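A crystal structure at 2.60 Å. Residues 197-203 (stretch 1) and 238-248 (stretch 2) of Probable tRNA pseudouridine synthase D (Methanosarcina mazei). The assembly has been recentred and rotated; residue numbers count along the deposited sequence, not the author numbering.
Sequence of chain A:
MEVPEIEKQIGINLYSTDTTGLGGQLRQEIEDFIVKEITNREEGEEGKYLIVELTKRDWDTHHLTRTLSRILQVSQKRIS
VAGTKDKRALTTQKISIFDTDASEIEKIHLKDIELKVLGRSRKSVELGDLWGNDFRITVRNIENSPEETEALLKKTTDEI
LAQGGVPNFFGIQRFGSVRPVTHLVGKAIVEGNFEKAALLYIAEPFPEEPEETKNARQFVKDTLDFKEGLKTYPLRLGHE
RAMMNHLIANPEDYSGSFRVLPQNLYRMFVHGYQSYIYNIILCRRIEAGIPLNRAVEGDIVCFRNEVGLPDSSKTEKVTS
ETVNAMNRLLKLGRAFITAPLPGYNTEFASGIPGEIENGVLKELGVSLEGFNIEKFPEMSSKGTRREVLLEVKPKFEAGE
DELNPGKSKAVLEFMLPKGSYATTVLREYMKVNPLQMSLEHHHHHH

Stretch 1 197-203: AALLYIA
Stretch 2 (238-248) GHERAMMNHLI

The contact is centred on Ile202, the last helical residue of the first stretch, and on Met243, a selenomethionine, with Met244, also a selenomethionine, and Leu247 beside it on the second. Ile202 loses 109 Å² to the other stretch, out of 412 Å² buried on both sides together. Its CA-to-CB bond points sideways, but the branched side chain (chi1 m, chi2 t) brings several carbons to the partner helix: Ile202 CD1 lies 3.6 Å from Leu247 CD1, Ile202 CG2 lies 3.6 Å from Met244 CG, and Ile202 CG1 lies 4.1 Å from Met243 CE. A beta-branched residue suits this place, because its two branches part at CB, so that CG2 meets Met244 while the CG1-CD1 arm reaches Met243 and Leu247.

Met243 points toward the first stretch and extends with chi1 m, chi2 t and chi3 p, a long, flexible chain able to reach Ala198, Tyr201 and Ile202. The final turn sets Met243 CE 4.3 Å from Ala198 CB, whose small methyl, one helical turn before Ile202, also points across the contact. Leu247 (m, t) likewise points toward the first stretch, one turn beyond Met243, and offers Ile202 a branched apolar end, while Met244 (m, t, chi3 97°) starts sideways and ends nearer.

Tyr201 carries the contact from apolar to polar surroundings, having an apolar ring for Met243 and a hydroxyl at its outer end. With chi1 t and chi2 81°, its ring reaches along the second helix, so that Tyr201 CD2 is 3.6 Å from Met243 SE. Met243 SE sits obliquely, 4.7 Å from the centroid of the Tyr201 ring and 64° off its normal. Farther out, Tyr201 OH approaches His239 CB at 3.4 Å, with that carbon at the edge of the tyrosine ring; His239 (chi1 m, chi2 -40°) points toward the first stretch and, partly exposed, suits the polar edge.

Glu240 (m, p, chi3 -52°) completes this side. Glu240 CG packs 3.4 Å from Tyr201 O and 3.8 Å from Ile202 O, while Glu240 OE1 lies 3.5 Å from Tyr201 CE2. Glu240 is buried, and its OE2 is hydrogen-bonded elsewhere in the structure. No hydrogen bond crosses between the stretches, so packing provides their direct attachment.

The two segments are helical, 197-202 and 238-248, and their axes approach to 10.0 Å with N-to-C directions 135° apart, roughly antiparallel but strongly inclined. The nearest CA atoms are those of Ile202 and Glu240, 5.0 Å apart. Backbone hydrogen bonds such as Ile202 N to Ala198 O (2.9 Å) and Met244 N to Glu240 O (3.2 Å) maintain the helical spacing. Ala203 N still donates a hydrogen bond to Leu199 O (2.8 Å), although Ala203 leaves helical geometry at phi/psi -109/-139.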

# COMPACT_ATOMS: atom_id res chain seq x y z
N ALA A 197 -0.79 -12.25 -20.26
CA ALA A 197 -1.48 -11.71 -19.09
C ALA A 197 -2.11 -12.83 -18.26
O ALA A 197 -2.16 -12.75 -17.03
CB ALA A 197 -2.55 -10.72 -19.52
N ALA A 198 -2.59 -13.87 -18.93
CA ALA A 198 -3.21 -14.99 -18.24
C ALA A 198 -2.15 -15.90 -17.66
O ALA A 198 -2.28 -16.38 -16.53
CB ALA A 198 -4.10 -15.77 -19.20
N LEU A 199 -1.09 -16.14 -18.42
CA LEU A 199 -0.01 -17.01 -17.95
C LEU A 199 0.77 -16.39 -16.79
O LEU A 199 1.16 -17.09 -15.87
CB LEU A 199 0.95 -17.32 -19.10
CG LEU A 199 0.83 -18.71 -19.75
CD1 LEU A 199 -0.61 -19.01 -20.16
CD2 LEU A 199 1.77 -18.77 -20.94
N LEU A 200 0.98 -15.08 -16.84
CA LEU A 200 1.71 -14.39 -15.78
C LEU A 200 1.01 -14.53 -14.43
O LEU A 200 1.65 -14.40 -13.39
CB LEU A 200 1.86 -12.91 -16.12
CG LEU A 200 2.82 -12.51 -17.25
CD1 LEU A 200 2.65 -11.03 -17.56
CD2 LEU A 200 4.25 -12.81 -16.83
N TYR A 201 -0.29 -14.78 -14.46
CA TYR A 201 -1.08 -14.92 -13.23
C TYR A 201 -1.26 -16.39 -12.87
O TYR A 201 -1.14 -16.78 -11.72
CB TYR A 201 -2.45 -14.25 -13.40
CG TYR A 201 -3.26 -14.15 -12.13
CD1 TYR A 201 -3.01 -13.13 -11.20
CD2 TYR A 201 -4.23 -15.09 -11.81
CE1 TYR A 201 -3.71 -13.06 -10.00
CE2 TYR A 201 -4.93 -15.04 -10.61
CZ TYR A 201 -4.66 -14.02 -9.71
OH TYR A 201 -5.33 -13.99 -8.51
N ILE A 202 -1.55 -17.20 -13.88
CA ILE A 202 -1.74 -18.62 -13.66
C ILE A 202 -0.43 -19.26 -13.19
O ILE A 202 -0.40 -19.97 -12.18
CB ILE A 202 -2.22 -19.31 -14.95
CG1 ILE A 202 -3.57 -18.71 -15.36
CG2 ILE A 202 -2.28 -20.81 -14.74
CD1 ILE A 202 -4.01 -19.06 -16.77
N ALA A 203 0.64 -18.99 -13.93
CA ALA A 203 1.98 -19.50 -13.64
C ALA A 203 2.89 -18.36 -13.15
O ALA A 203 2.46 -17.52 -12.37
CB ALA A 203 2.57 -20.14 -14.89
N GLY A 238 -7.35 -20.36 -5.25
CA GLY A 238 -8.62 -20.54 -5.92
C GLY A 238 -8.69 -19.84 -7.27
O GLY A 238 -9.17 -20.43 -8.24
N HIS A 239 -8.23 -18.60 -7.34
CA HIS A 239 -8.25 -17.82 -8.57
C HIS A 239 -7.47 -18.48 -9.71
O HIS A 239 -7.94 -18.53 -10.85
CB HIS A 239 -7.71 -16.41 -8.34
CG HIS A 239 -8.47 -15.62 -7.31
ND1 HIS A 239 -9.84 -15.64 -7.21
CD2 HIS A 239 -8.04 -14.75 -6.36
CE1 HIS A 239 -10.23 -14.83 -6.25
NE2 HIS A 239 -9.15 -14.27 -5.71
N GLU A 240 -6.27 -18.97 -9.42
CA GLU A 240 -5.47 -19.61 -10.45
C GLU A 240 -6.15 -20.88 -10.92
O GLU A 240 -6.19 -21.17 -12.11
CB GLU A 240 -4.07 -19.95 -9.93
CG GLU A 240 -3.11 -18.76 -9.86
CD GLU A 240 -3.24 -17.95 -8.59
OE1 GLU A 240 -4.37 -17.54 -8.23
OE2 GLU A 240 -2.20 -17.70 -7.93
N ARG A 241 -6.69 -21.65 -9.98
CA ARG A 241 -7.36 -22.90 -10.33
C ARG A 241 -8.58 -22.63 -11.21
O ARG A 241 -8.75 -23.24 -12.26
CB ARG A 241 -7.77 -23.68 -9.05
CG ARG A 241 -6.61 -24.34 -8.27
CD ARG A 241 -7.08 -25.03 -6.97
NE ARG A 241 -8.14 -26.02 -7.20
CZ ARG A 241 -9.27 -26.10 -6.50
NH1 ARG A 241 -10.17 -27.03 -6.78
NH2 ARG A 241 -9.52 -25.23 -5.52
N ALA A 242 -9.42 -21.70 -10.78
CA ALA A 242 -10.62 -21.37 -11.52
C ALA A 242 -10.32 -21.05 -12.98
O ALA A 242 -11.08 -21.44 -13.88
CB ALA A 242 -11.33 -20.18 -10.86
N MSE A 243 -9.20 -20.37 -13.21
CA MSE A 243 -8.80 -19.98 -14.57
C MSE A 243 -8.30 -21.13 -15.43
O MSE A 243 -8.53 -21.16 -16.64
CB MSE A 243 -7.71 -18.91 -14.50
CG MSE A 243 -8.17 -17.67 -13.81
SE MSE A 243 -6.86 -16.29 -13.91
CE MSE A 243 -6.71 -16.12 -15.84
N MSE A 244 -7.61 -22.07 -14.81
CA MSE A 244 -7.09 -23.20 -15.55
C MSE A 244 -8.24 -24.08 -16.00
O MSE A 244 -8.20 -24.65 -17.09
CB MSE A 244 -6.11 -23.98 -14.69
CG MSE A 244 -4.94 -23.12 -14.24
SE MSE A 244 -3.57 -24.10 -13.30
CE MSE A 244 -2.35 -24.37 -14.77
N ASN A 245 -9.28 -24.18 -15.18
CA ASN A 245 -10.44 -24.99 -15.56
C ASN A 245 -11.09 -24.45 -16.83
O ASN A 245 -11.42 -25.22 -17.73
CB ASN A 245 -11.47 -25.02 -14.43
CG ASN A 245 -11.07 -25.92 -13.29
OD1 ASN A 245 -10.72 -27.08 -13.50
ND2 ASN A 245 -11.12 -25.40 -12.07
N HIS A 246 -11.25 -23.13 -16.90
CA HIS A 246 -11.86 -22.46 -18.05
C HIS A 246 -11.03 -22.69 -19.29
O HIS A 246 -11.51 -22.52 -20.42
CB HIS A 246 -11.94 -20.95 -17.81
CG HIS A 246 -12.59 -20.20 -18.93
ND1 HIS A 246 -13.96 -20.14 -19.09
CD2 HIS A 246 -12.06 -19.50 -19.97
CE1 HIS A 246 -14.25 -19.44 -20.18
NE2 HIS A 246 -13.11 -19.04 -20.72
N LEU A 247 -9.78 -23.07 -19.08
CA LEU A 247 -8.87 -23.32 -20.18
C LEU A 247 -8.81 -24.80 -20.57
O LEU A 247 -8.12 -25.15 -21.52
CB LEU A 247 -7.47 -22.82 -19.82
CG LEU A 247 -7.36 -21.30 -19.68
CD1 LEU A 247 -6.01 -20.95 -19.07
CD2 LEU A 247 -7.52 -20.64 -21.04
N ILE A 248 -9.52 -25.65 -19.83
CA ILE A 248 -9.52 -27.08 -20.15
C ILE A 248 -10.63 -27.39 -21.15
O ILE A 248 -10.48 -28.24 -22.03
CB ILE A 248 -9.74 -27.98 -18.88
CG1 ILE A 248 -11.19 -27.92 -18.42
CG2 ILE A 248 -8.81 -27.54 -17.77
CD1 ILE A 248 -11.59 -29.03 -17.46